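Long-range contact in GDP-mannose-dependent alpha-(1-6)-phosphatidylinositol monomannoside mannosyltransferase (Corynebacterium glutamicum, PDB 3OKP), which is a mannosyltransferase of the GT-B fold, built from two Rossmann-like domains: residues Val289-Gln300 against Ala308-Val318. Residues are numbered along the deposited sequence; the frame is centred on the assembly and turned at random.
With GDD (guanosine-5'-diphosphate-alpha-D-mannose), chain B.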
ATOM      1  N   VAL A 289      11.370  -6.008   3.231  1.00 15.00           N
ATOM      2  CA  VAL A 289      11.392  -5.306   1.957  1.00 15.08           C
ATOM      3  C   VAL A 289      10.141  -4.452   1.732  1.00 14.98           C
ATOM      4  O   VAL A 289       9.057  -4.773   2.232  1.00 15.13           O
ATOM      5  CB  VAL A 289      11.602  -6.333   0.795  1.00 15.37           C
ATOM      6  CG1 VAL A 289      10.375  -7.246   0.617  1.00 15.97           C
ATOM      7  CG2 VAL A 289      11.968  -5.645  -0.498  1.00 15.35           C
ATOM      8  N   GLU A 290      10.311  -3.361   0.987  1.00 14.83           N
ATOM      9  CA  GLU A 290       9.202  -2.507   0.591  1.00 15.02           C
ATOM     10  C   GLU A 290       8.488  -3.133  -0.602  1.00 15.31           C
ATOM     11  O   GLU A 290       9.012  -3.134  -1.717  1.00 15.49           O
ATOM     12  CB  GLU A 290       9.708  -1.097   0.255  1.00 14.83           C
ATOM     13  CG  GLU A 290       8.622  -0.031   0.182  1.00 15.28           C
ATOM     14  CD  GLU A 290       7.917   0.191   1.510  1.00 16.62           C
ATOM     15  OE1 GLU A 290       8.599   0.333   2.547  1.00 16.53           O
ATOM     16  OE2 GLU A 290       6.671   0.227   1.515  1.00 17.63           O
ATOM     17  N   GLY A 291       7.300  -3.678  -0.354  1.00 15.64           N
ATOM     18  CA  GLY A 291       6.519  -4.356  -1.387  1.00 15.95           C
ATOM     19  C   GLY A 291       6.151  -3.431  -2.528  1.00 15.83           C
ATOM     20  O   GLY A 291       6.289  -3.787  -3.701  1.00 16.00           O
ATOM     21  N   LEU A 292       5.672  -2.241  -2.178  1.00 15.52           N
ATOM     22  CA  LEU A 292       5.387  -1.205  -3.160  1.00 15.43           C
ATOM     23  C   LEU A 292       5.699   0.173  -2.584  1.00 14.76           C
ATOM     24  O   LEU A 292       6.646   0.831  -3.019  1.00 15.04           O
ATOM     25  CB  LEU A 292       3.935  -1.294  -3.650  1.00 15.67           C
ATOM     26  CG  LEU A 292       3.511  -0.308  -4.746  1.00 16.13           C
ATOM     27  CD1 LEU A 292       4.227  -0.587  -6.074  1.00 16.46           C
ATOM     28  CD2 LEU A 292       2.006  -0.336  -4.921  1.00 15.92           C
ATOM     29  N   GLY A 293       4.916   0.594  -1.595  1.00 14.08           N
ATOM     30  CA  GLY A 293       5.120   1.890  -0.954  1.00 13.27           C
ATOM     31  C   GLY A 293       4.042   2.880  -1.333  1.00 12.60           C
ATOM     32  O   GLY A 293       4.244   3.735  -2.197  1.00 12.38           O
ATOM     33  N   ILE A 294       2.889   2.760  -0.683  1.00 12.30           N
ATOM     34  CA  ILE A 294       1.755   3.639  -0.958  1.00 11.91           C
ATOM     35  C   ILE A 294       2.052   5.104  -0.597  1.00 11.10           C
ATOM     36  O   ILE A 294       1.496   6.015  -1.210  1.00 10.85           O
ATOM     37  CB  ILE A 294       0.434   3.119  -0.298  1.00 12.47           C
ATOM     38  CG1 ILE A 294      -0.797   3.832  -0.865  1.00 12.86           C
ATOM     39  CG2 ILE A 294       0.473   3.237   1.207  1.00 12.85           C
ATOM     40  CD1 ILE A 294      -1.322   3.209  -2.140  1.00 13.90           C
ATOM     41  N   VAL A 295       2.944   5.321   0.373  1.00 10.29           N
ATOM     42  CA  VAL A 295       3.333   6.680   0.777  1.00  9.54           C
ATOM     43  C   VAL A 295       3.883   7.520  -0.385  1.00  9.27           C
ATOM     44  O   VAL A 295       3.677   8.733  -0.420  1.00  8.96           O
ATOM     45  CB  VAL A 295       4.326   6.702   1.982  1.00  9.50           C
ATOM     46  CG1 VAL A 295       3.655   6.183   3.252  1.00  9.36           C
ATOM     47  CG2 VAL A 295       5.607   5.917   1.677  1.00  8.60           C
ATOM     48  N   TYR A 296       4.569   6.869  -1.328  1.00  9.09           N
ATOM     49  CA  TYR A 296       5.112   7.542  -2.511  1.00  8.91           C
ATOM     50  C   TYR A 296       4.001   8.016  -3.447  1.00  9.08           C
ATOM     51  O   TYR A 296       4.118   9.065  -4.086  1.00  9.00           O
ATOM     52  CB  TYR A 296       6.046   6.612  -3.289  1.00  9.05           C
ATOM     53  CG  TYR A 296       7.222   6.053  -2.514  1.00  8.73           C
ATOM     54  CD1 TYR A 296       8.157   6.895  -1.910  1.00  8.78           C
ATOM     55  CD2 TYR A 296       7.419   4.678  -2.419  1.00  9.39           C
ATOM     56  CE1 TYR A 296       9.248   6.375  -1.207  1.00  8.67           C
ATOM     57  CE2 TYR A 296       8.504   4.150  -1.724  1.00  9.40           C
ATOM     58  CZ  TYR A 296       9.414   5.003  -1.124  1.00  8.83           C
ATOM     59  OH  TYR A 296      10.486   4.474  -0.441  1.00  9.02           O
ATOM     60  N   LEU A 297       2.936   7.224  -3.527  1.00  9.10           N
ATOM     61  CA  LEU A 297       1.777   7.540  -4.358  1.00  9.50           C
ATOM     62  C   LEU A 297       0.957   8.654  -3.732  1.00  9.21           C
ATOM     63  O   LEU A 297       0.436   9.520  -4.434  1.00  9.41           O
ATOM     64  CB  LEU A 297       0.914   6.290  -4.567  1.00  9.85           C
ATOM     65  CG  LEU A 297       1.644   5.062  -5.121  1.00 10.27           C
ATOM     66  CD1 LEU A 297       0.744   3.845  -5.072  1.00 10.60           C
ATOM     67  CD2 LEU A 297       2.152   5.310  -6.537  1.00 10.19           C
ATOM     68  N   GLU A 298       0.856   8.624  -2.403  1.00  8.94           N
ATOM     69  CA  GLU A 298       0.180   9.661  -1.629  1.00  8.71           C
ATOM     70  C   GLU A 298       0.856  11.023  -1.803  1.00  8.10           C
ATOM     71  O   GLU A 298       0.181  12.042  -1.950  1.00  7.80           O
ATOM     72  CB  GLU A 298       0.140   9.270  -0.147  1.00  8.89           C
ATOM     73  CG  GLU A 298      -0.813   8.112   0.159  1.00  9.39           C
ATOM     74  CD  GLU A 298      -0.671   7.565   1.572  1.00  9.82           C
ATOM     75  OE1 GLU A 298       0.263   7.971   2.302  1.00 10.15           O
ATOM     76  OE2 GLU A 298      -1.500   6.714   1.951  1.00 11.71           O
ATOM     77  N   ALA A 299       2.190  11.022  -1.795  1.00  7.47           N
ATOM     78  CA  ALA A 299       2.981  12.238  -1.981  1.00  7.08           C
ATOM     79  C   ALA A 299       2.784  12.812  -3.379  1.00  7.17           C
ATOM     80  O   ALA A 299       2.528  14.007  -3.537  1.00  7.06           O
ATOM     81  CB  ALA A 299       4.452  11.953  -1.728  1.00  6.89           C
ATOM     82  N   GLN A 300       2.895  11.948  -4.387  1.00  7.25           N
ATOM     83  CA  GLN A 300       2.669  12.341  -5.779  1.00  7.54           C
ATOM     84  C   GLN A 300       1.254  12.866  -5.989  1.00  7.82           C
ATOM     85  O   GLN A 300       1.053  13.843  -6.707  1.00  8.04           O
ATOM     86  CB  GLN A 300       2.964  11.176  -6.721  1.00  7.59           C
ATOM     87  CG  GLN A 300       4.444  10.871  -6.861  1.00  7.76           C
ATOM     88  CD  GLN A 300       4.702   9.620  -7.673  1.00  8.71           C
ATOM     89  OE1 GLN A 300       4.973   9.695  -8.867  1.00  8.39           O
ATOM     90  NE2 GLN A 300       4.607   8.459  -7.028  1.00  9.40           N
ATOM     91  N   ALA A 308      12.574   8.276  -3.425  1.00  8.87           N
ATOM     92  CA  ALA A 308      12.261   6.908  -3.024  1.00  9.30           C
ATOM     93  C   ALA A 308      13.541   6.095  -2.863  1.00  9.66           C
ATOM     94  O   ALA A 308      14.605   6.488  -3.353  1.00  9.81           O
ATOM     95  CB  ALA A 308      11.332   6.258  -4.045  1.00  9.40           C
ATOM     96  N   GLY A 309      13.432   4.969  -2.164  1.00  9.98           N
ATOM     97  CA  GLY A 309      14.563   4.066  -1.965  1.00 10.35           C
ATOM     98  C   GLY A 309      14.634   2.969  -3.010  1.00 10.66           C
ATOM     99  O   GLY A 309      13.773   2.870  -3.892  1.00 10.71           O
ATOM    100  N   THR A 310      15.670   2.144  -2.904  1.00 10.89           N
ATOM    101  CA  THR A 310      15.925   1.074  -3.868  1.00 11.28           C
ATOM    102  C   THR A 310      15.214  -0.232  -3.508  1.00 11.13           C
ATOM    103  O   THR A 310      15.214  -1.173  -4.302  1.00 11.67           O
ATOM    104  CB  THR A 310      17.434   0.783  -3.993  1.00 11.52           C
ATOM    105  OG1 THR A 310      17.975   0.516  -2.692  1.00 12.15           O
ATOM    106  CG2 THR A 310      18.171   1.966  -4.623  1.00 11.93           C
ATOM    107  N   SER A 311      14.614  -0.284  -2.320  1.00 10.81           N
ATOM    108  CA  SER A 311      14.014  -1.515  -1.794  1.00 10.78           C
ATOM    109  C   SER A 311      12.789  -1.999  -2.562  1.00 10.70           C
ATOM    110  O   SER A 311      11.843  -1.240  -2.779  1.00 10.34           O
ATOM    111  CB  SER A 311      13.636  -1.343  -0.325  1.00 10.64           C
ATOM    112  OG  SER A 311      13.180  -2.570   0.225  1.00 10.63           O
ATOM    113  N   GLY A 312      12.822  -3.270  -2.954  1.00 10.94           N
ATOM    114  CA  GLY A 312      11.665  -3.956  -3.531  1.00 10.90           C
ATOM    115  C   GLY A 312      10.957  -3.247  -4.666  1.00 10.63           C
ATOM    116  O   GLY A 312      11.557  -2.962  -5.704  1.00 10.64           O
ATOM    117  N   GLY A 313       9.671  -2.969  -4.463  1.00 10.50           N
ATOM    118  CA  GLY A 313       8.844  -2.316  -5.478  1.00 10.35           C
ATOM    119  C   GLY A 313       8.810  -0.799  -5.405  1.00  9.89           C
ATOM    120  O   GLY A 313       8.112  -0.162  -6.191  1.00  9.84           O
ATOM    121  N   ALA A 314       9.562  -0.218  -4.468  1.00  9.56           N
ATOM    122  CA  ALA A 314       9.611   1.245  -4.294  1.00  9.21           C
ATOM    123  C   ALA A 314       9.910   2.043  -5.574  1.00  9.24           C
ATOM    124  O   ALA A 314       9.206   3.017  -5.857  1.00  9.09           O
ATOM    125  CB  ALA A 314      10.577   1.638  -3.174  1.00  8.96           C
ATOM    126  N   PRO A 315      10.950   1.649  -6.348  1.00  9.56           N
ATOM    127  CA  PRO A 315      11.233   2.393  -7.585  1.00  9.69           C
ATOM    128  C   PRO A 315      10.095   2.359  -8.616  1.00  9.93           C
ATOM    129  O   PRO A 315      10.016   3.247  -9.468  1.00  9.97           O
ATOM    130  CB  PRO A 315      12.481   1.690  -8.142  1.00 10.01           C
ATOM    131  CG  PRO A 315      13.097   1.012  -6.974  1.00  9.87           C
ATOM    132  CD  PRO A 315      11.929   0.561  -6.149  1.00  9.76           C
ATOM    133  N   GLU A 316       9.217   1.358  -8.524  1.00 10.14           N
ATOM    134  CA  GLU A 316       8.095   1.201  -9.460  1.00 10.30           C
ATOM    135  C   GLU A 316       7.000   2.259  -9.285  1.00 10.12           C
ATOM    136  O   GLU A 316       6.138   2.412 -10.155  1.00 10.06           O
ATOM    137  CB  GLU A 316       7.471  -0.197  -9.335  1.00 10.60           C
ATOM    138  CG  GLU A 316       8.398  -1.356  -9.702  1.00 11.02           C
ATOM    139  CD  GLU A 316       7.773  -2.720  -9.431  1.00 11.17           C
ATOM    140  OE1 GLU A 316       6.605  -2.937  -9.822  1.00 11.49           O
ATOM    141  OE2 GLU A 316       8.452  -3.578  -8.824  1.00 10.84           O
ATOM    142  N   THR A 317       7.033   2.980  -8.166  1.00  9.79           N
ATOM    143  CA  THR A 317       6.010   3.987  -7.861  1.00  9.66           C
ATOM    144  C   THR A 317       6.250   5.329  -8.556  1.00  9.83           C
ATOM    145  O   THR A 317       5.315   6.115  -8.725  1.00  9.82           O
ATOM    146  CB  THR A 317       5.879   4.243  -6.343  1.00  9.31           C
ATOM    147  OG1 THR A 317       7.112   4.760  -5.834  1.00  8.66           O
ATOM    148  CG2 THR A 317       5.508   2.961  -5.599  1.00  9.28           C
ATOM    149  N   VAL A 318       7.497   5.580  -8.949  1.00 10.04           N
ATOM    150  CA  VAL A 318       7.894   6.867  -9.529  1.00 10.37           C
ATOM    151  C   VAL A 318       8.422   6.746 -10.962  1.00 10.93           C
ATOM    152  O   VAL A 318       8.835   5.667 -11.397  1.00 11.04           O
ATOM    153  CB  VAL A 318       8.959   7.597  -8.656  1.00 10.20           C
ATOM    154  CG1 VAL A 318       8.393   7.942  -7.276  1.00  9.86           C
ATOM    155  CG2 VAL A 318      10.246   6.770  -8.538  1.00 10.04           C
TER
HETATM  156  N2  GDD B 601      -2.933   8.579   9.802  0.50 13.20           N
HETATM  157  C2  GDD B 601      -1.612   8.309   9.663  0.50 13.14           C
HETATM  158  N1  GDD B 601      -0.715   8.892  10.493  0.50 13.31           N
HETATM  159  N3  GDD B 601      -1.200   7.460   8.692  0.50 13.12           N
HETATM  160  C4  GDD B 601       0.121   7.181   8.538  0.50 13.25           C
HETATM  161  C5  GDD B 601       1.053   7.767   9.381  0.50 13.22           C
HETATM  162  C6  GDD B 601       0.611   8.637  10.371  0.50 13.31           C
HETATM  163  O6  GDD B 601       1.426   9.180  11.146  0.50 13.24           O
HETATM  164  N7  GDD B 601       2.269   7.318   9.011  0.50 13.32           N
HETATM  165  C8  GDD B 601       2.095   6.474   7.967  0.50 13.38           C
HETATM  166  N9  GDD B 601       0.785   6.394   7.685  0.50 13.33           N
HETATM  167  C1' GDD B 601       0.144   5.590   6.613  0.50 13.14           C
HETATM  168  C2' GDD B 601       0.458   6.174   5.244  0.50 12.76           C
HETATM  169  O2' GDD B 601      -0.440   7.231   4.899  0.50 12.88           O
HETATM  170  C3' GDD B 601       0.328   4.973   4.329  0.50 12.71           C
HETATM  171  O3' GDD B 601      -1.009   4.877   3.824  0.50 12.17           O
HETATM  172  C4' GDD B 601       0.634   3.769   5.214  0.50 12.90           C
HETATM  173  O4' GDD B 601       0.610   4.237   6.569  0.50 12.93           O
HETATM  174  C5' GDD B 601       2.003   3.168   4.900  0.50 13.17           C
HETATM  175  O5' GDD B 601       1.888   2.094   3.962  0.50 13.30           O
HETATM  176  PA  GDD B 601       2.993   1.684   3.115  0.50 13.27           P
HETATM  177  O1A GDD B 601       2.567   0.891   2.245  0.50 13.01           O
HETATM  178  O2A GDD B 601       3.489   2.682   2.534  0.50 12.88           O
HETATM  179  O3A GDD B 601       4.037   1.039   3.889  0.50 13.56           O
HETATM  180  PB  GDD B 601       3.828  -0.076   4.798  0.50 13.50           P
HETATM  181  O2B GDD B 601       2.957  -0.859   4.363  0.50 13.24           O
HETATM  182  O3B GDD B 601       4.904  -0.695   4.935  0.50 13.27           O
HETATM  183  O1B GDD B 601       3.430   0.418   6.094  0.50 14.16           O
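Tyr296 lies against both ends of the loop 308-318. Its CB meets Thr317 OG1 at 3.3 Å, and CG and CD2 stay beside the same hydroxyl. Further along, CE2 touches Ala314 CB at 3.6 Å, while CD1, CE1 and CZ lie under Ala308 CB, with CE1 nearest at 3.5 Å, in a CH-pi contact over one ring face, 3.8 Å from the centroid. At the tip, OH is hydrogen-bonded to the backbone O of Met278, giving this buried phenol a polar partner. A small alanine methyl suits both places, because the ring comes close to the backbone there.

Thr317 uses both branches. OG1, lying between the backbone N and the carbonyl carbon (chi1 62°), donates to Ala314 O at 2.7 Å, while CG2 meets Leu292 CD1 at 3.8 Å. One helical turn after Tyr296, the Gln300 amide spans two backbone carbonyls: NE2 donates to Tyr296 O within the helix and, at 3.0 Å and 168°, to Thr317 O across the contact. Its OE1 accepts from outside, with Thr322 and His358 as partners, which fixes the rotation of the amide.

This is the C-terminal Rossmann-like domain of a GT-B glycosyltransferase, where the start of helix 294-301 faces the nucleotide: Glu298 grips both ribose hydroxyls of guanosine-5'-diphosphate-alpha-D-mannose, and the amides of Ile294 and Val295 make weak bonds to its alpha-phosphate.

Ahead of the helix, Glu290 N donates to Ser311 OG in a nearly straight bond (175°), and this hydroxyl also pairs with Thr282. The type II' turn from Ser311 to Ala314 then offers Gly313 N to Glu290 O at 2.8 Å. Glycine fits Gly312, where phi is positive and a CB would run into Glu290 O and Val289 CG2, and Gly313, where one would run into Gly291 O.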